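PDB 1I5P: pesticidial crystal protein CRY2AA from Bacillus thuringiensis serovar kurstaki, which binds to midgut epithelial cells of dipteran and lepidopteran larvae and promotes their colloid-osmotic lysis, acting as an insecticidal delta-endotoxin. Local coordinates for residues L89-L101 with L171-M183. Residues are numbered along the deposited sequence; the frame is centred on the assembly and turned at random.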
loop_
_atom_site.group_PDB
_atom_site.type_symbol
_atom_site.label_atom_id
_atom_site.label_comp_id
_atom_site.label_asym_id
_atom_site.label_seq_id
_atom_site.Cartn_x
_atom_site.Cartn_y
_atom_site.Cartn_z
ATOM N N LEU A 89 -7.984 22.782 -0.933
ATOM C CA LEU A 89 -7.722 21.361 -0.696
ATOM C C LEU A 89 -6.471 21.163 0.161
ATOM O O LEU A 89 -6.409 20.246 0.988
ATOM C CB LEU A 89 -7.590 20.600 -2.025
ATOM C CG LEU A 89 -8.852 20.558 -2.898
ATOM C CD1 LEU A 89 -8.610 19.680 -4.116
ATOM C CD2 LEU A 89 -10.034 20.024 -2.093
ATOM N N MET A 90 -5.473 22.018 -0.036
ATOM C CA MET A 90 -4.258 21.926 0.759
ATOM C C MET A 90 -4.586 22.402 2.174
ATOM O O MET A 90 -4.124 21.823 3.155
ATOM C CB MET A 90 -3.157 22.794 0.152
ATOM C CG MET A 90 -2.552 22.222 -1.115
ATOM S SD MET A 90 -1.711 20.653 -0.806
ATOM C CE MET A 90 -0.019 21.224 -0.522
ATOM N N GLN A 91 -5.395 23.453 2.278
ATOM C CA GLN A 91 -5.759 23.965 3.590
ATOM C C GLN A 91 -6.534 22.900 4.354
ATOM O O GLN A 91 -6.357 22.745 5.554
ATOM C CB GLN A 91 -6.608 25.237 3.477
ATOM C CG GLN A 91 -5.901 26.411 2.814
ATOM C CD GLN A 91 -6.755 27.665 2.786
ATOM O OE1 GLN A 91 -7.978 27.601 2.917
ATOM N NE2 GLN A 91 -6.114 28.816 2.600
ATOM N N ASP A 92 -7.390 22.164 3.652
ATOM C CA ASP A 92 -8.186 21.121 4.288
ATOM C C ASP A 92 -7.326 19.943 4.741
ATOM O O ASP A 92 -7.598 19.323 5.766
ATOM C CB ASP A 92 -9.274 20.632 3.335
ATOM C CG ASP A 92 -10.015 19.432 3.878
ATOM O OD1 ASP A 92 -10.852 19.611 4.794
ATOM O OD2 ASP A 92 -9.753 18.306 3.396
ATOM N N ILE A 93 -6.298 19.625 3.965
ATOM C CA ILE A 93 -5.400 18.533 4.323
ATOM C C ILE A 93 -4.775 18.860 5.676
ATOM O O ILE A 93 -4.733 18.018 6.570
ATOM C CB ILE A 93 -4.282 18.364 3.275
ATOM C CG1 ILE A 93 -4.841 17.639 2.043
ATOM C CG2 ILE A 93 -3.101 17.602 3.877
ATOM C CD1 ILE A 93 -3.852 17.518 0.890
ATOM N N LEU A 94 -4.295 20.094 5.816
ATOM C CA LEU A 94 -3.683 20.539 7.062
ATOM C C LEU A 94 -4.672 20.491 8.207
ATOM O O LEU A 94 -4.359 20.002 9.291
ATOM C CB LEU A 94 -3.162 21.971 6.936
ATOM C CG LEU A 94 -2.796 22.607 8.288
ATOM C CD1 LEU A 94 -1.581 21.900 8.900
ATOM C CD2 LEU A 94 -2.514 24.083 8.093
ATOM N N ARG A 95 -5.871 21.007 7.974
ATOM C CA ARG A 95 -6.863 21.023 9.030
ATOM C C ARG A 95 -7.386 19.654 9.420
ATOM O O ARG A 95 -7.646 19.403 10.597
ATOM C CB ARG A 95 -7.992 21.974 8.647
ATOM C CG ARG A 95 -7.475 23.409 8.492
ATOM C CD ARG A 95 -6.386 23.698 9.540
ATOM N NE ARG A 95 -5.981 25.096 9.633
ATOM C CZ ARG A 95 -6.483 25.966 10.505
ATOM N NH1 ARG A 95 -7.416 25.586 11.365
ATOM N NH2 ARG A 95 -6.038 27.214 10.533
ATOM N N GLU A 96 -7.540 18.757 8.454
ATOM C CA GLU A 96 -8.010 17.423 8.804
ATOM C C GLU A 96 -6.877 16.655 9.476
ATOM O O GLU A 96 -7.121 15.747 10.265
ATOM C CB GLU A 96 -8.508 16.673 7.568
ATOM C CG GLU A 96 -9.742 17.306 6.940
ATOM C CD GLU A 96 -10.609 16.305 6.205
ATOM O OE1 GLU A 96 -11.180 15.420 6.868
ATOM O OE2 GLU A 96 -10.722 16.405 4.963
ATOM N N THR A 97 -5.637 17.016 9.155
ATOM C CA THR A 97 -4.489 16.367 9.769
ATOM C C THR A 97 -4.427 16.837 11.222
ATOM O O THR A 97 -4.124 16.058 12.126
ATOM C CB THR A 97 -3.177 16.747 9.052
ATOM O OG1 THR A 97 -3.245 16.325 7.684
ATOM C CG2 THR A 97 -1.983 16.078 9.725
ATOM N N GLU A 98 -4.722 18.119 11.436
ATOM C CA GLU A 98 -4.725 18.682 12.782
ATOM C C GLU A 98 -5.772 17.963 13.616
ATOM O O GLU A 98 -5.533 17.623 14.773
ATOM C CB GLU A 98 -5.049 20.182 12.752
ATOM C CG GLU A 98 -3.877 21.070 12.373
ATOM C CD GLU A 98 -4.177 22.559 12.506
ATOM O OE1 GLU A 98 -3.214 23.349 12.573
ATOM O OE2 GLU A 98 -5.366 22.950 12.537
ATOM N N GLN A 99 -6.937 17.733 13.022
ATOM C CA GLN A 99 -8.004 17.058 13.734
ATOM C C GLN A 99 -7.647 15.601 14.015
ATOM O O GLN A 99 -7.912 15.090 15.103
ATOM C CB GLN A 99 -9.309 17.139 12.937
ATOM C CG GLN A 99 -10.534 16.614 13.688
ATOM C CD GLN A 99 -11.836 17.144 13.112
ATOM O OE1 GLN A 99 -11.830 17.938 12.173
ATOM N NE2 GLN A 99 -12.959 16.709 13.676
ATOM N N PHE A 100 -7.035 14.939 13.037
ATOM C CA PHE A 100 -6.648 13.539 13.188
ATOM C C PHE A 100 -5.594 13.333 14.273
ATOM O O PHE A 100 -5.722 12.440 15.103
ATOM C CB PHE A 100 -6.109 12.977 11.866
ATOM C CG PHE A 100 -5.720 11.520 11.943
ATOM C CD1 PHE A 100 -6.695 10.530 12.019
ATOM C CD2 PHE A 100 -4.380 11.140 11.970
ATOM C CE1 PHE A 100 -6.347 9.184 12.117
ATOM C CE2 PHE A 100 -4.018 9.793 12.069
ATOM C CZ PHE A 100 -5.007 8.813 12.144
ATOM N N LEU A 101 -4.554 14.159 14.261
ATOM C CA LEU A 101 -3.478 14.024 15.238
ATOM C C LEU A 101 -3.743 14.739 16.558
ATOM O O LEU A 101 -3.056 14.497 17.551
ATOM C CB LEU A 101 -2.171 14.553 14.641
ATOM C CG LEU A 101 -1.672 13.852 13.377
ATOM C CD1 LEU A 101 -0.427 14.571 12.865
ATOM C CD2 LEU A 101 -1.365 12.390 13.678
ATOM N N LEU A 171 5.590 16.375 11.828
ATOM C CA LEU A 171 4.629 15.315 11.525
ATOM C C LEU A 171 3.302 15.903 11.065
ATOM O O LEU A 171 2.672 15.398 10.136
ATOM C CB LEU A 171 4.377 14.426 12.747
ATOM C CG LEU A 171 3.440 13.237 12.489
ATOM C CD1 LEU A 171 4.181 12.172 11.660
ATOM C CD2 LEU A 171 2.977 12.642 13.811
ATOM N N LEU A 172 2.877 16.973 11.725
ATOM C CA LEU A 172 1.622 17.622 11.381
ATOM C C LEU A 172 1.631 18.186 9.964
ATOM O O LEU A 172 0.609 18.183 9.279
ATOM C CB LEU A 172 1.328 18.741 12.385
ATOM C CG LEU A 172 0.030 19.524 12.173
ATOM C CD1 LEU A 172 -1.110 18.558 11.875
ATOM C CD2 LEU A 172 -0.273 20.354 13.418
ATOM N N LEU A 173 2.794 18.661 9.533
ATOM C CA LEU A 173 2.951 19.242 8.210
ATOM C C LEU A 173 3.391 18.228 7.157
ATOM O O LEU A 173 3.432 18.539 5.969
ATOM C CB LEU A 173 3.975 20.376 8.271
ATOM C CG LEU A 173 3.607 21.586 9.134
ATOM C CD1 LEU A 173 4.822 22.482 9.328
ATOM C CD2 LEU A 173 2.478 22.358 8.460
ATOM N N LEU A 174 3.716 17.014 7.588
ATOM C CA LEU A 174 4.192 15.990 6.657
ATOM C C LEU A 174 3.294 15.793 5.418
ATOM O O LEU A 174 3.803 15.702 4.299
ATOM C CB LEU A 174 4.409 14.663 7.385
ATOM C CG LEU A 174 5.363 13.675 6.696
ATOM C CD1 LEU A 174 6.724 14.338 6.438
ATOM C CD2 LEU A 174 5.533 12.430 7.558
ATOM N N PRO A 175 1.962 15.731 5.596
ATOM C CA PRO A 175 1.092 15.552 4.429
ATOM C C PRO A 175 1.291 16.700 3.445
ATOM O O PRO A 175 1.422 16.483 2.248
ATOM C CB PRO A 175 -0.308 15.528 5.044
ATOM C CG PRO A 175 -0.058 14.880 6.364
ATOM C CD PRO A 175 1.179 15.626 6.839
ATOM N N LEU A 176 1.337 17.923 3.955
ATOM C CA LEU A 176 1.536 19.087 3.092
ATOM C C LEU A 176 2.904 19.030 2.426
ATOM O O LEU A 176 3.031 19.289 1.231
ATOM C CB LEU A 176 1.410 20.384 3.897
ATOM C CG LEU A 176 0.032 20.796 4.428
ATOM C CD1 LEU A 176 0.107 22.231 4.946
ATOM C CD2 LEU A 176 -1.016 20.704 3.319
ATOM N N PHE A 177 3.931 18.689 3.196
ATOM C CA PHE A 177 5.269 18.609 2.628
ATOM C C PHE A 177 5.311 17.564 1.516
ATOM O O PHE A 177 5.949 17.765 0.485
ATOM C CB PHE A 177 6.309 18.260 3.699
ATOM C CG PHE A 177 7.676 17.987 3.130
ATOM C CD1 PHE A 177 8.494 19.035 2.719
ATOM C CD2 PHE A 177 8.100 16.679 2.912
ATOM C CE1 PHE A 177 9.712 18.786 2.093
ATOM C CE2 PHE A 177 9.315 16.418 2.286
ATOM C CZ PHE A 177 10.123 17.476 1.875
ATOM N N ALA A 178 4.625 16.447 1.728
ATOM C CA ALA A 178 4.588 15.387 0.727
ATOM C C ALA A 178 3.984 15.917 -0.566
ATOM O O ALA A 178 4.500 15.654 -1.650
ATOM C CB ALA A 178 3.775 14.211 1.236
ATOM N N GLN A 179 2.886 16.660 -0.451
ATOM C CA GLN A 179 2.250 17.228 -1.635
ATOM C C GLN A 179 3.218 18.187 -2.334
ATOM O O GLN A 179 3.323 18.183 -3.558
ATOM C CB GLN A 179 0.966 17.975 -1.262
ATOM C CG GLN A 179 -0.213 17.089 -0.859
ATOM C CD GLN A 179 -0.606 16.095 -1.940
ATOM O OE1 GLN A 179 -0.373 16.325 -3.128
ATOM N NE2 GLN A 179 -1.219 14.983 -1.533
ATOM N N ALA A 180 3.929 19.000 -1.553
ATOM C CA ALA A 180 4.880 19.955 -2.120
ATOM C C ALA A 180 6.064 19.223 -2.750
ATOM O O ALA A 180 6.585 19.637 -3.786
ATOM C CB ALA A 180 5.370 20.918 -1.040
ATOM N N ALA A 181 6.498 18.141 -2.112
ATOM C CA ALA A 181 7.600 17.354 -2.641
ATOM C C ALA A 181 7.135 16.761 -3.967
ATOM O O ALA A 181 7.918 16.646 -4.910
ATOM C CB ALA A 181 7.987 16.245 -1.661
ATOM N N ASN A 182 5.856 16.397 -4.043
ATOM C CA ASN A 182 5.290 15.846 -5.273
ATOM C C ASN A 182 5.467 16.852 -6.401
ATOM O O ASN A 182 5.858 16.503 -7.511
ATOM C CB ASN A 182 3.790 15.570 -5.123
ATOM C CG ASN A 182 3.493 14.221 -4.509
ATOM O OD1 ASN A 182 4.353 13.347 -4.462
ATOM N ND2 ASN A 182 2.255 14.035 -4.062
ATOM N N MET A 183 5.170 18.109 -6.098
ATOM C CA MET A 183 5.273 19.172 -7.083
ATOM C C MET A 183 6.698 19.406 -7.567
ATOM O O MET A 183 6.938 19.523 -8.766
ATOM C CB MET A 183 4.688 20.465 -6.510
ATOM C CG MET A 183 3.197 20.371 -6.197
ATOM S SD MET A 183 2.597 21.771 -5.229
ATOM C CE MET A 183 1.537 20.967 -4.033
#
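With chi1 at -180°, Leu172 swings CG away from its own backbone N and drives its isobutyl group, as a knob into a hole, among Leu94, Thr97, Glu98 and Leu101. The two segments are near-antiparallel neighbours in the helical bundle of the delta-endotoxin N-terminal domain, their axes 8.8 Å apart at 154°. Thr97 carries its methyl trans to the backbone N, and its side chain and that of Leu172 run past each other in opposite directions; Thr97 CG2 and Leu172 CD1 are a tight 3.4 Å apart. The Thr97 hydroxyl lies anti to the carbonyl carbon, where OG1 donates to Ile93 O at 2.5 Å from above the carbonyl plane, on the face opposite Thr97 N, and is also hydrogen-bonded to the hydroxyl of Tyr247 in helix 238-259. Pro175, at the kink in 171-183, points its ring CG at this threonine, 3.7 Å from OG1, while its CB meets Ile93 CG2. Leu176 divides its methyls: CD1 rests on Leu94 CB at 3.8 Å, and CD2 lies against Ile93 CG2 and 3.3 Å from Met90 O. Beyond it, side chains of helices 74-81 and 107-135 pack on Met90 and Met183. Bent at chi2 and chi3, the Met90 chain lays its CE 3.5 Å from Gln179 CB and meets Met183 methyl to methyl, CE to CE, at 3.8 Å.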